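Local coordinates for protein 3-deoxy-D-manno-octulosonate 8-phosphate phosphatase KdsC (Haemophilus influenzae Rd, PDB 1K1E) that hydrolyses 3-deoxy-D-manno-octulosonate 8-phosphate to the free sugar acid KDO and inorganic phosphate, a magnesium-dependent step in lipopolysaccharide biosynthesis, at residues K45-A50 and G146-M151. Sequence-based numbering, arbitrary orientation.
Sequences KMLMDA and GAFREM
Two helices of the HAD-type Rossmann-like core, 38-49 and 147-158, meet here over strand 10-14 of the central parallel sheet, whose end carries the metal ligand D14. M46 and L47 on the first helix reach across to R149 and F148 on the second; the backbones stay well apart, with M46 CA and R149 CA 9.5 Å from each other. Nearer the sheet, L47 and F148 extend toward each other from opposite helices, and L47 CD1 meets the CE2-CZ side of the ring obliquely, 3.7 Å from F148 CZ and 3.8 Å from F148 CE2. F148 CG stands anti to its own backbone nitrogen (chi1 -175°), which directs the ring toward helix 38-49. One ring face is covered from within the same helix by M151 CE, 3.4 Å above the plane and displaced toward the rim; the side chain of F148 also packs on V11 and T13 of strand 10-14. Beside this pair, the extended M46 chain crosses R149, its SD lying 3.8 Å above one guanidinium face, displaced toward the rim, and 4.0 Å from R149 NH2. M46 CE comes equally near, 3.9 Å from R149 NH2. The R149 chain bends at chi2 (52°), carrying the guanidinium away from its own helix to M46; NE forms a salt bridge with D153. R149 NH1 hydrogen-bonds R39 O and pairs with D108 of a second subunit, while D40 OD1 accepts a bond from R149 N. No hydrogen bond links the two segments: contact between them is by van der Waals packing, and the buried arginine has NE and NH1 engaged by two carboxylates and a carbonyl while a thioether lies over part of one face, joining the helix pair to the tetramer interface.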
loop_
_atom_site.group_PDB
_atom_site.type_symbol
_atom_site.label_atom_id
_atom_site.label_comp_id
_atom_site.label_asym_id
_atom_site.label_seq_id
_atom_site.Cartn_x
_atom_site.Cartn_y
_atom_site.Cartn_z
ATOM N N LYS A 45 21.037 9.803 4.143
ATOM C CA LYS A 45 22.164 9.938 5.079
ATOM C C LYS A 45 23.482 9.614 4.369
ATOM O O LYS A 45 24.520 10.199 4.695
ATOM C CB LYS A 45 22.050 8.980 6.280
ATOM C CG LYS A 45 20.730 9.082 7.036
ATOM C CD LYS A 45 20.463 10.538 7.452
ATOM C CE LYS A 45 21.535 11.099 8.418
ATOM N NZ LYS A 45 21.366 12.589 8.621
ATOM N N MET A 46 23.441 8.617 3.465
ATOM C CA MET A 46 24.660 8.228 2.765
ATOM C C MET A 46 25.134 9.397 1.952
ATOM O O MET A 46 26.317 9.672 1.870
ATOM C CB MET A 46 24.394 6.995 1.888
ATOM C CG MET A 46 24.284 5.768 2.710
ATOM S SD MET A 46 23.688 4.399 1.760
ATOM C CE MET A 46 24.245 2.942 2.884
ATOM N N LEU A 47 24.201 10.103 1.326
ATOM C CA LEU A 47 24.633 11.231 0.550
ATOM C C LEU A 47 25.322 12.292 1.375
ATOM O O LEU A 47 26.418 12.722 1.039
ATOM C CB LEU A 47 23.465 11.903 -0.206
ATOM C CG LEU A 47 22.802 11.079 -1.344
ATOM C CD1 LEU A 47 21.658 11.867 -1.998
ATOM C CD2 LEU A 47 23.850 10.754 -2.452
ATOM N N MET A 48 24.669 12.678 2.453
ATOM C CA MET A 48 25.214 13.726 3.299
ATOM C C MET A 48 26.589 13.325 3.812
ATOM O O MET A 48 27.521 14.144 3.876
ATOM C CB MET A 48 24.196 13.951 4.402
ATOM C CG MET A 48 22.836 14.424 3.861
ATOM S SD MET A 48 21.519 14.814 5.091
ATOM C CE MET A 48 22.078 14.003 6.346
ATOM N N ASP A 49 26.724 12.059 4.177
ATOM C CA ASP A 49 27.997 11.513 4.673
ATOM C C ASP A 49 29.112 11.583 3.598
ATOM O O ASP A 49 30.289 11.749 3.938
ATOM C CB ASP A 49 27.774 10.079 5.154
ATOM C CG ASP A 49 29.064 9.365 5.594
ATOM O OD1 ASP A 49 29.582 8.475 4.856
ATOM O OD2 ASP A 49 29.562 9.696 6.694
ATOM N N ALA A 50 28.718 11.488 2.326
ATOM C CA ALA A 50 29.636 11.502 1.207
ATOM C C ALA A 50 29.796 12.925 0.642
ATOM O O ALA A 50 30.187 13.087 -0.529
ATOM C CB ALA A 50 29.134 10.561 0.117
ATOM N N GLY A 146 11.469 3.486 -2.740
ATOM C CA GLY A 146 12.933 3.496 -2.794
ATOM C C GLY A 146 13.526 4.119 -4.047
ATOM O O GLY A 146 14.663 3.798 -4.422
ATOM N N ALA A 147 12.741 4.934 -4.764
ATOM C CA ALA A 147 13.275 5.534 -5.977
ATOM C C ALA A 147 14.410 6.527 -5.621
ATOM O O ALA A 147 15.327 6.724 -6.380
ATOM C CB ALA A 147 12.180 6.242 -6.685
ATOM N N PHE A 148 14.275 7.194 -4.486
ATOM C CA PHE A 148 15.329 8.096 -4.065
ATOM C C PHE A 148 16.608 7.315 -3.860
ATOM O O PHE A 148 17.726 7.695 -4.320
ATOM C CB PHE A 148 14.931 8.828 -2.784
ATOM C CG PHE A 148 15.944 9.849 -2.388
ATOM C CD1 PHE A 148 15.727 11.189 -2.681
ATOM C CD2 PHE A 148 17.166 9.456 -1.817
ATOM C CE1 PHE A 148 16.745 12.187 -2.419
ATOM C CE2 PHE A 148 18.166 10.450 -1.554
ATOM C CZ PHE A 148 17.931 11.822 -1.867
ATOM N N ARG A 149 16.479 6.203 -3.160
ATOM C CA ARG A 149 17.633 5.326 -2.883
ATOM C C ARG A 149 18.256 4.791 -4.174
ATOM O O ARG A 149 19.463 4.675 -4.280
ATOM C CB ARG A 149 17.185 4.154 -2.023
ATOM C CG ARG A 149 18.322 3.240 -1.603
ATOM C CD ARG A 149 19.494 3.936 -0.950
ATOM N NE ARG A 149 20.516 2.935 -0.570
ATOM C CZ ARG A 149 20.444 2.200 0.521
ATOM N NH1 ARG A 149 19.420 2.338 1.362
ATOM N NH2 ARG A 149 21.384 1.314 0.756
ATOM N N GLU A 150 17.424 4.467 -5.168
ATOM C CA GLU A 150 17.962 4.016 -6.478
ATOM C C GLU A 150 18.920 5.086 -7.061
ATOM O O GLU A 150 20.039 4.793 -7.503
ATOM C CB GLU A 150 16.813 3.775 -7.460
ATOM C CG GLU A 150 17.300 3.279 -8.805
ATOM C CD GLU A 150 16.126 2.931 -9.724
ATOM O OE1 GLU A 150 16.393 2.708 -10.859
ATOM O OE2 GLU A 150 14.948 2.931 -9.281
ATOM N N MET A 151 18.454 6.335 -7.017
ATOM C CA MET A 151 19.202 7.473 -7.454
ATOM C C MET A 151 20.433 7.695 -6.566
ATOM O O MET A 151 21.554 7.845 -7.068
ATOM C CB MET A 151 18.307 8.738 -7.437
ATOM C CG MET A 151 19.094 10.029 -7.872
ATOM S SD MET A 151 18.092 11.471 -7.421
ATOM C CE MET A 151 17.858 11.304 -5.533
#